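Long-range contacts in D-ribitol-5-phosphate phosphatase (PDB 4JB3), which removes the phosphate from D-ribitol 5-phosphate and D-ribitol 1-phosphate, and also from a phosphorylated intermediate of riboflavin biosynthesis: residues V28-V36 and F106-I117; T168-D176 and F191-G202. One frame throughout, in Å; residues are numbered along the deposited sequence.

Interaction 1: residues V28-V36 and F106-I117; sequences VFDFGGVIV and FNEVDLRKLDYI. With NA (sodium ion), chain B.
Apolar side chains make most of this contact, with Ile35 and Val36 meeting a row from Phe106 to Ile117. Ile35 divides its branches: CG2 reaches CD2 of Leu114 at 3.9 Å, while CG1 packs on CD1 of Ile117. That same Ile117 CD1 sits over the centre of the Phe29 ring, 4.3 Å from its centroid, a CH-pi contact. Val36, modelled in two conformers, in one of them sets CG1 near Phe106 CD1 and CG2 near Val109 CG2. The rings of Phe31 and Phe106 meet obliquely, planes at 52°, with the edge of Phe106 near Gly32 CA.

Polar contacts are few and go to backbone oxygens. Lys113, extended beyond CG, sends NZ to Val34 O (3.2 Å) and also bonds Ala216 O; a methionine in its place would probably cost Ala216 O its lysine donor and leave Val34 O to Trp218 NE1. A water joins Ile35 O to Asp110 N.

Beyond the contact, Asp30, by similarity the nucleophile of this HAD phosphatase, binds sodium through OD2, as Gly32 does through its carbonyl. Strand 26-29 runs between strands 125-130 and 189-192, and helix 134-140 packs on Phe31 and Phe106.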
# COMPACT_ATOMS: atom_id res chain seq x y z
N VAL A 28 7.10 -5.72 -7.02
CA VAL A 28 6.00 -5.76 -6.06
C VAL A 28 6.05 -4.46 -5.27
O VAL A 28 7.04 -4.18 -4.60
CB VAL A 28 6.13 -6.96 -5.10
CG1 VAL A 28 5.00 -6.96 -4.06
CG2 VAL A 28 6.10 -8.28 -5.88
N PHE A 29 4.99 -3.66 -5.36
CA PHE A 29 4.89 -2.38 -4.65
C PHE A 29 3.94 -2.45 -3.47
O PHE A 29 2.89 -3.09 -3.54
CB PHE A 29 4.31 -1.31 -5.58
CG PHE A 29 5.21 -0.86 -6.68
CD1 PHE A 29 6.20 0.10 -6.46
CD2 PHE A 29 5.05 -1.36 -7.96
CE1 PHE A 29 7.03 0.54 -7.49
CE2 PHE A 29 5.86 -0.93 -9.00
CZ PHE A 29 6.86 0.02 -8.76
N ASP A 30 4.27 -1.74 -2.39
CA ASP A 30 3.29 -1.40 -1.38
C ASP A 30 2.46 -0.22 -1.91
O ASP A 30 2.85 0.43 -2.89
CB ASP A 30 4.00 -0.99 -0.10
CG ASP A 30 3.08 -0.94 1.10
OD1 ASP A 30 1.90 -1.37 1.00
OD2 ASP A 30 3.53 -0.49 2.16
N PHE A 31 1.32 0.04 -1.28
CA PHE A 31 0.46 1.16 -1.65
C PHE A 31 0.86 2.39 -0.81
O PHE A 31 1.61 3.25 -1.29
CB PHE A 31 -1.01 0.78 -1.44
CG PHE A 31 -1.99 1.85 -1.84
CD1 PHE A 31 -2.07 2.27 -3.17
CD2 PHE A 31 -2.82 2.43 -0.90
CE1 PHE A 31 -2.97 3.26 -3.54
CE2 PHE A 31 -3.73 3.42 -1.27
CZ PHE A 31 -3.80 3.83 -2.59
N GLY A 32 0.38 2.47 0.42
CA GLY A 32 0.72 3.59 1.28
C GLY A 32 2.21 3.65 1.58
O GLY A 32 2.82 2.63 1.92
N GLY A 33 2.79 4.84 1.45
CA GLY A 33 4.21 5.03 1.71
C GLY A 33 5.07 4.88 0.47
O GLY A 33 6.25 5.24 0.50
N VAL A 34 4.50 4.33 -0.59
CA VAL A 34 5.24 4.08 -1.83
C VAL A 34 4.53 4.71 -3.02
O VAL A 34 5.03 5.67 -3.62
CB VAL A 34 5.47 2.56 -2.04
CG1 VAL A 34 6.12 2.28 -3.39
CG2 VAL A 34 6.34 2.02 -0.91
N ILE A 35 3.34 4.21 -3.35
CA ILE A 35 2.58 4.78 -4.46
C ILE A 35 1.90 6.09 -4.04
O ILE A 35 1.88 7.06 -4.79
CB ILE A 35 1.56 3.77 -5.00
CG1 ILE A 35 2.31 2.61 -5.66
CG2 ILE A 35 0.63 4.42 -6.00
CD1 ILE A 35 1.42 1.48 -6.14
N VAL A 36 1.35 6.10 -2.82
CA VAL A 36 0.69 7.29 -2.26
C VAL A 36 1.34 7.63 -0.92
O VAL A 36 1.64 6.73 -0.13
CB VAL A 36 -0.83 7.05 -2.07
CG1 VAL A 36 -1.51 8.31 -1.57
CG2 VAL A 36 -1.48 6.58 -3.38
N PHE A 106 -3.90 9.65 3.74
CA PHE A 106 -3.29 9.80 2.42
C PHE A 106 -3.26 11.21 1.88
O PHE A 106 -4.18 11.99 2.09
CB PHE A 106 -4.00 8.89 1.41
CG PHE A 106 -4.01 7.45 1.81
CD1 PHE A 106 -2.92 6.65 1.55
CD2 PHE A 106 -5.10 6.90 2.46
CE1 PHE A 106 -2.92 5.31 1.92
CE2 PHE A 106 -5.09 5.57 2.84
CZ PHE A 106 -4.00 4.78 2.57
N ASN A 107 -2.18 11.54 1.16
CA ASN A 107 -2.14 12.76 0.36
C ASN A 107 -2.59 12.39 -1.05
O ASN A 107 -2.61 11.22 -1.38
CB ASN A 107 -0.72 13.33 0.31
CG ASN A 107 -0.24 13.84 1.65
OD1 ASN A 107 -1.03 14.32 2.46
ND2 ASN A 107 1.06 13.74 1.89
N GLU A 108 -2.95 13.37 -1.88
CA GLU A 108 -3.28 13.05 -3.27
C GLU A 108 -2.06 12.41 -3.94
O GLU A 108 -0.92 12.72 -3.58
CB GLU A 108 -3.73 14.30 -4.03
CG GLU A 108 -5.11 14.83 -3.61
CD GLU A 108 -6.27 13.95 -4.07
OE1 GLU A 108 -6.03 12.93 -4.75
OE2 GLU A 108 -7.42 14.29 -3.74
N VAL A 109 -2.30 11.50 -4.88
CA VAL A 109 -1.20 10.76 -5.49
C VAL A 109 -0.35 11.65 -6.39
O VAL A 109 -0.87 12.55 -7.07
CB VAL A 109 -1.71 9.53 -6.29
CG1 VAL A 109 -2.57 9.97 -7.46
CG2 VAL A 109 -0.56 8.68 -6.79
N ASP A 110 0.96 11.44 -6.37
CA ASP A 110 1.87 12.06 -7.33
C ASP A 110 1.73 11.32 -8.64
O ASP A 110 2.13 10.15 -8.76
CB ASP A 110 3.31 11.96 -6.82
CG ASP A 110 4.33 12.63 -7.75
OD1 ASP A 110 3.93 13.15 -8.81
OD2 ASP A 110 5.53 12.64 -7.40
N LEU A 111 1.13 11.99 -9.62
CA LEU A 111 0.90 11.37 -10.92
C LEU A 111 2.20 10.98 -11.62
O LEU A 111 2.18 10.13 -12.51
CB LEU A 111 0.04 12.30 -11.79
CG LEU A 111 -1.36 12.53 -11.22
CD1 LEU A 111 -2.13 13.57 -12.01
CD2 LEU A 111 -2.11 11.22 -11.17
N ARG A 112 3.33 11.57 -11.24
CA ARG A 112 4.60 11.12 -11.80
C ARG A 112 4.84 9.65 -11.48
O ARG A 112 5.37 8.90 -12.29
CB ARG A 112 5.77 11.95 -11.29
CG ARG A 112 5.69 13.42 -11.66
CD ARG A 112 6.88 14.18 -11.11
NE ARG A 112 7.00 14.06 -9.65
CZ ARG A 112 7.99 14.59 -8.94
NH1 ARG A 112 8.93 15.32 -9.54
NH2 ARG A 112 8.02 14.41 -7.63
N LYS A 113 4.45 9.23 -10.28
CA LYS A 113 4.67 7.85 -9.87
C LYS A 113 3.76 6.90 -10.63
O LYS A 113 4.19 5.83 -11.06
CB LYS A 113 4.49 7.70 -8.35
CG LYS A 113 5.62 8.36 -7.57
CD LYS A 113 5.42 8.17 -6.07
CE LYS A 113 6.61 8.70 -5.28
NZ LYS A 113 6.37 8.52 -3.81
N LEU A 114 2.50 7.30 -10.80
CA LEU A 114 1.56 6.47 -11.56
C LEU A 114 2.02 6.32 -13.00
O LEU A 114 1.97 5.22 -13.55
CB LEU A 114 0.15 7.04 -11.50
CG LEU A 114 -0.53 6.97 -10.13
CD1 LEU A 114 -1.99 7.38 -10.26
CD2 LEU A 114 -0.41 5.56 -9.53
N ASP A 115 2.46 7.41 -13.63
CA ASP A 115 2.93 7.33 -15.00
C ASP A 115 4.17 6.43 -15.11
O ASP A 115 4.30 5.66 -16.07
CB ASP A 115 3.22 8.72 -15.57
CG ASP A 115 1.95 9.49 -15.89
OD1 ASP A 115 0.84 8.91 -15.80
OD2 ASP A 115 2.06 10.67 -16.26
N TYR A 116 5.05 6.52 -14.13
CA TYR A 116 6.26 5.69 -14.14
C TYR A 116 5.88 4.21 -14.06
O TYR A 116 6.41 3.38 -14.81
CB TYR A 116 7.16 6.09 -12.96
CG TYR A 116 8.48 5.36 -12.92
CD1 TYR A 116 8.59 4.10 -12.34
CD2 TYR A 116 9.62 5.92 -13.48
CE1 TYR A 116 9.81 3.43 -12.30
CE2 TYR A 116 10.85 5.26 -13.45
CZ TYR A 116 10.93 4.01 -12.86
OH TYR A 116 12.12 3.34 -12.82
N ILE A 117 4.92 3.89 -13.20
CA ILE A 117 4.49 2.51 -13.03
C ILE A 117 3.83 1.96 -14.30
O ILE A 117 4.08 0.82 -14.68
CB ILE A 117 3.60 2.37 -11.79
CG1 ILE A 117 4.45 2.60 -10.55
CG2 ILE A 117 2.95 0.98 -11.73
CD1 ILE A 117 3.62 2.76 -9.28
NA NA B . 3.84 1.33 3.43
O HOH W 1 7.74 6.65 -1.39
O HOH W 2 2.21 9.70 -4.51
O HOH W 3 3.84 2.80 5.28
O HOH W 4 4.92 -0.23 4.90

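Interaction 2: residues T168-D176 and F191-G202; sequences TKPAPEIFD and FVDDGSSNIHIG. With NA (sodium ion), chain B.
Lys169 and Asp193 approach from opposite directions and join in a salt bridge at the C-terminal ends of the parallel strands of the HAD fold, beside the metal site. The lysine chain turns at CG-CD (chi3 -71°), which brings NZ to 2.6 Å from Asp193 OD2, nearly in line with the C-O bond. Asn198 ND2 reaches the same oxygen from the other face of the carboxylate, 3.1 Å away, while Asp193 OD1 accepts from Gly195 N in an Asx turn. With both oxygens engaged, the carboxylate is held against rotation. Lys169 NZ also pairs with Asp30 OD1 and bonds Leu129 O, a position consistent with that of the active-site lysine of HAD phosphatases.

Asn198 lies across Lys169 at about a right angle, its OD1 against Lys169 CB and against CB of Pro170, whose preceding peptide bond is cis. Farther from the metal the contact becomes apolar. Phe175 turns its edge to the face of Phe191 in a T-shaped pair, centroids 5.3 Å apart and planes at 80°, with CE2 of Phe175 displaced toward the rim of the Phe191 ring. Ile201 spreads its branches over the start of helix 172-182: CD1 meets Pro172 CG, and CG2 lies 3.4 Å from Phe175 CE1. Gly202 leaves room for this ring pair, since a CB there would run into Phe191 CD2. Asp194 completes the protein part of the sodium site, its OD1 2.3 Å from the ion.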
# COMPACT_ATOMS: atom_id res chain seq x y z
N THR A 168 -1.50 -9.52 7.86
CA THR A 168 -0.85 -8.26 7.50
C THR A 168 0.67 -8.41 7.51
O THR A 168 1.22 -9.13 8.36
CB THR A 168 -1.23 -7.11 8.46
OG1 THR A 168 -1.21 -7.59 9.81
CG2 THR A 168 -2.60 -6.59 8.14
N LYS A 169 1.34 -7.72 6.58
CA LYS A 169 2.80 -7.60 6.62
C LYS A 169 3.13 -7.02 8.00
O LYS A 169 2.42 -6.14 8.48
CB LYS A 169 3.28 -6.64 5.53
CG LYS A 169 2.98 -7.11 4.10
CD LYS A 169 3.61 -6.14 3.09
CE LYS A 169 2.86 -4.85 3.11
NZ LYS A 169 3.41 -3.86 2.16
N PRO A 170 4.23 -7.48 8.62
CA PRO A 170 5.28 -8.32 8.04
C PRO A 170 5.10 -9.82 8.25
O PRO A 170 6.10 -10.54 8.24
CB PRO A 170 6.53 -7.83 8.79
CG PRO A 170 6.00 -7.56 10.18
CD PRO A 170 4.59 -7.01 9.97
N ALA A 171 3.87 -10.30 8.42
CA ALA A 171 3.66 -11.74 8.56
C ALA A 171 4.18 -12.46 7.32
O ALA A 171 3.81 -12.09 6.19
CB ALA A 171 2.19 -12.05 8.77
N PRO A 172 5.02 -13.49 7.51
CA PRO A 172 5.56 -14.21 6.36
C PRO A 172 4.44 -14.82 5.52
O PRO A 172 4.61 -14.98 4.31
CB PRO A 172 6.40 -15.32 7.00
CG PRO A 172 6.75 -14.81 8.35
CD PRO A 172 5.58 -13.98 8.78
N GLU A 173 3.30 -15.12 6.14
CA GLU A 173 2.21 -15.80 5.45
C GLU A 173 1.66 -15.01 4.26
O GLU A 173 1.24 -15.60 3.27
CB GLU A 173 1.08 -16.11 6.43
CG GLU A 173 1.43 -17.15 7.51
CD GLU A 173 1.89 -16.53 8.81
OE1 GLU A 173 2.52 -15.46 8.78
OE2 GLU A 173 1.60 -17.11 9.88
N ILE A 174 1.63 -13.68 4.35
CA ILE A 174 1.07 -12.90 3.25
C ILE A 174 2.03 -12.93 2.05
O ILE A 174 1.59 -13.03 0.90
CB ILE A 174 0.67 -11.46 3.68
CG1 ILE A 174 -0.25 -10.83 2.63
CG2 ILE A 174 1.90 -10.59 3.95
CD1 ILE A 174 -0.65 -9.40 2.97
N PHE A 175 3.33 -12.91 2.33
CA PHE A 175 4.33 -13.02 1.27
C PHE A 175 4.25 -14.40 0.63
O PHE A 175 4.35 -14.54 -0.59
CB PHE A 175 5.72 -12.83 1.86
CG PHE A 175 6.03 -11.42 2.25
CD1 PHE A 175 5.70 -10.93 3.50
CD2 PHE A 175 6.69 -10.57 1.36
CE1 PHE A 175 6.01 -9.63 3.87
CE2 PHE A 175 7.00 -9.28 1.71
CZ PHE A 175 6.66 -8.80 2.97
N ASP A 176 4.08 -15.42 1.46
CA ASP A 176 3.98 -16.79 0.97
C ASP A 176 2.78 -16.97 0.03
O ASP A 176 2.90 -17.62 -1.02
CB ASP A 176 3.90 -17.77 2.13
CG ASP A 176 3.90 -19.21 1.68
OD1 ASP A 176 4.95 -19.68 1.19
OD2 ASP A 176 2.84 -19.87 1.81
N PHE A 191 11.04 -5.99 -4.38
CA PHE A 191 10.00 -5.63 -3.43
C PHE A 191 10.26 -4.21 -2.95
O PHE A 191 11.33 -3.92 -2.43
CB PHE A 191 9.99 -6.62 -2.27
CG PHE A 191 9.02 -6.27 -1.17
CD1 PHE A 191 7.67 -6.06 -1.44
CD2 PHE A 191 9.45 -6.20 0.14
CE1 PHE A 191 6.78 -5.75 -0.40
CE2 PHE A 191 8.57 -5.91 1.17
CZ PHE A 191 7.24 -5.69 0.90
N VAL A 192 9.28 -3.33 -3.16
CA VAL A 192 9.40 -1.91 -2.87
C VAL A 192 8.44 -1.51 -1.75
O VAL A 192 7.23 -1.52 -1.95
CB VAL A 192 9.10 -1.06 -4.12
CG1 VAL A 192 9.39 0.42 -3.84
CG2 VAL A 192 9.89 -1.55 -5.33
N ASP A 193 8.98 -1.17 -0.59
CA ASP A 193 8.16 -0.94 0.60
C ASP A 193 8.91 0.03 1.48
O ASP A 193 10.13 -0.08 1.63
CB ASP A 193 7.94 -2.29 1.33
CG ASP A 193 6.82 -2.24 2.35
OD1 ASP A 193 6.81 -1.34 3.22
OD2 ASP A 193 5.93 -3.11 2.31
N ASP A 194 8.19 0.99 2.06
CA ASP A 194 8.85 1.97 2.92
C ASP A 194 9.08 1.48 4.35
O ASP A 194 9.78 2.14 5.13
CB ASP A 194 8.08 3.29 2.96
CG ASP A 194 6.67 3.13 3.50
OD1 ASP A 194 5.96 2.23 3.00
OD2 ASP A 194 6.28 3.89 4.41
N GLY A 195 8.49 0.33 4.69
CA GLY A 195 8.56 -0.17 6.06
C GLY A 195 9.69 -1.16 6.31
O GLY A 195 9.80 -2.16 5.60
N SER A 196 10.52 -0.86 7.31
CA SER A 196 11.71 -1.66 7.61
C SER A 196 11.40 -3.12 7.89
O SER A 196 12.05 -4.00 7.33
CB SER A 196 12.48 -1.05 8.78
OG SER A 196 13.02 0.19 8.39
N SER A 197 10.43 -3.38 8.76
CA SER A 197 10.11 -4.76 9.12
C SER A 197 9.68 -5.55 7.89
O SER A 197 10.05 -6.71 7.73
CB SER A 197 9.03 -4.82 10.19
OG SER A 197 9.49 -4.26 11.41
N ASN A 198 8.93 -4.91 6.99
CA ASN A 198 8.49 -5.58 5.78
C ASN A 198 9.67 -5.90 4.87
O ASN A 198 9.74 -6.98 4.28
CB ASN A 198 7.49 -4.70 5.02
CG ASN A 198 6.20 -4.49 5.77
OD1 ASN A 198 5.91 -5.19 6.74
ND2 ASN A 198 5.41 -3.51 5.33
N ILE A 199 10.58 -4.94 4.74
CA ILE A 199 11.79 -5.13 3.94
C ILE A 199 12.62 -6.31 4.48
O ILE A 199 13.11 -7.14 3.71
CB ILE A 199 12.62 -3.84 3.90
CG1 ILE A 199 11.91 -2.78 3.05
CG2 ILE A 199 14.03 -4.10 3.37
CD1 ILE A 199 11.96 -3.04 1.54
N HIS A 200 12.75 -6.40 5.80
CA HIS A 200 13.56 -7.46 6.37
C HIS A 200 13.00 -8.85 6.09
O HIS A 200 13.76 -9.77 5.75
CB HIS A 200 13.80 -7.23 7.86
CG HIS A 200 14.56 -5.98 8.14
ND1 HIS A 200 15.71 -5.64 7.45
CD2 HIS A 200 14.35 -4.99 9.05
CE1 HIS A 200 16.17 -4.49 7.92
NE2 HIS A 200 15.37 -4.08 8.89
N ILE A 201 11.69 -9.03 6.21
CA ILE A 201 11.11 -10.33 5.89
C ILE A 201 11.19 -10.60 4.39
O ILE A 201 11.48 -11.72 3.97
CB ILE A 201 9.68 -10.49 6.44
CG1 ILE A 201 9.15 -11.88 6.11
CG2 ILE A 201 8.76 -9.45 5.89
CD1 ILE A 201 9.82 -12.98 6.90
N GLY A 202 10.99 -9.57 3.56
CA GLY A 202 11.16 -9.73 2.13
C GLY A 202 12.55 -10.23 1.77
O GLY A 202 12.70 -11.17 0.98
NA NA B . 3.84 1.33 3.43
O HOH W 4 4.92 -0.23 4.90
O HOH W 3 3.84 2.80 5.28

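Both contacts are mostly buried and meet at the middle of one sheet, where strands 26-29 and 189-192 are neighbours and share backbone hydrogen bonds through Val28, Asp30 and Val192. Interaction 1 is the more thoroughly enclosed; interaction 2 has an exposed margin at Pro172 and Ser197. Their chemistry differs accordingly. Interaction 1 is aliphatic and aromatic packing with a lysine turned to backbone carbonyls, whereas interaction 2 joins a charged network near the metal to a T-shaped aromatic pair farther out. The sodium ion unites them: Asp30 and Gly32 come from one, Asp194 from the other, and two waters bound to the ion belong to both.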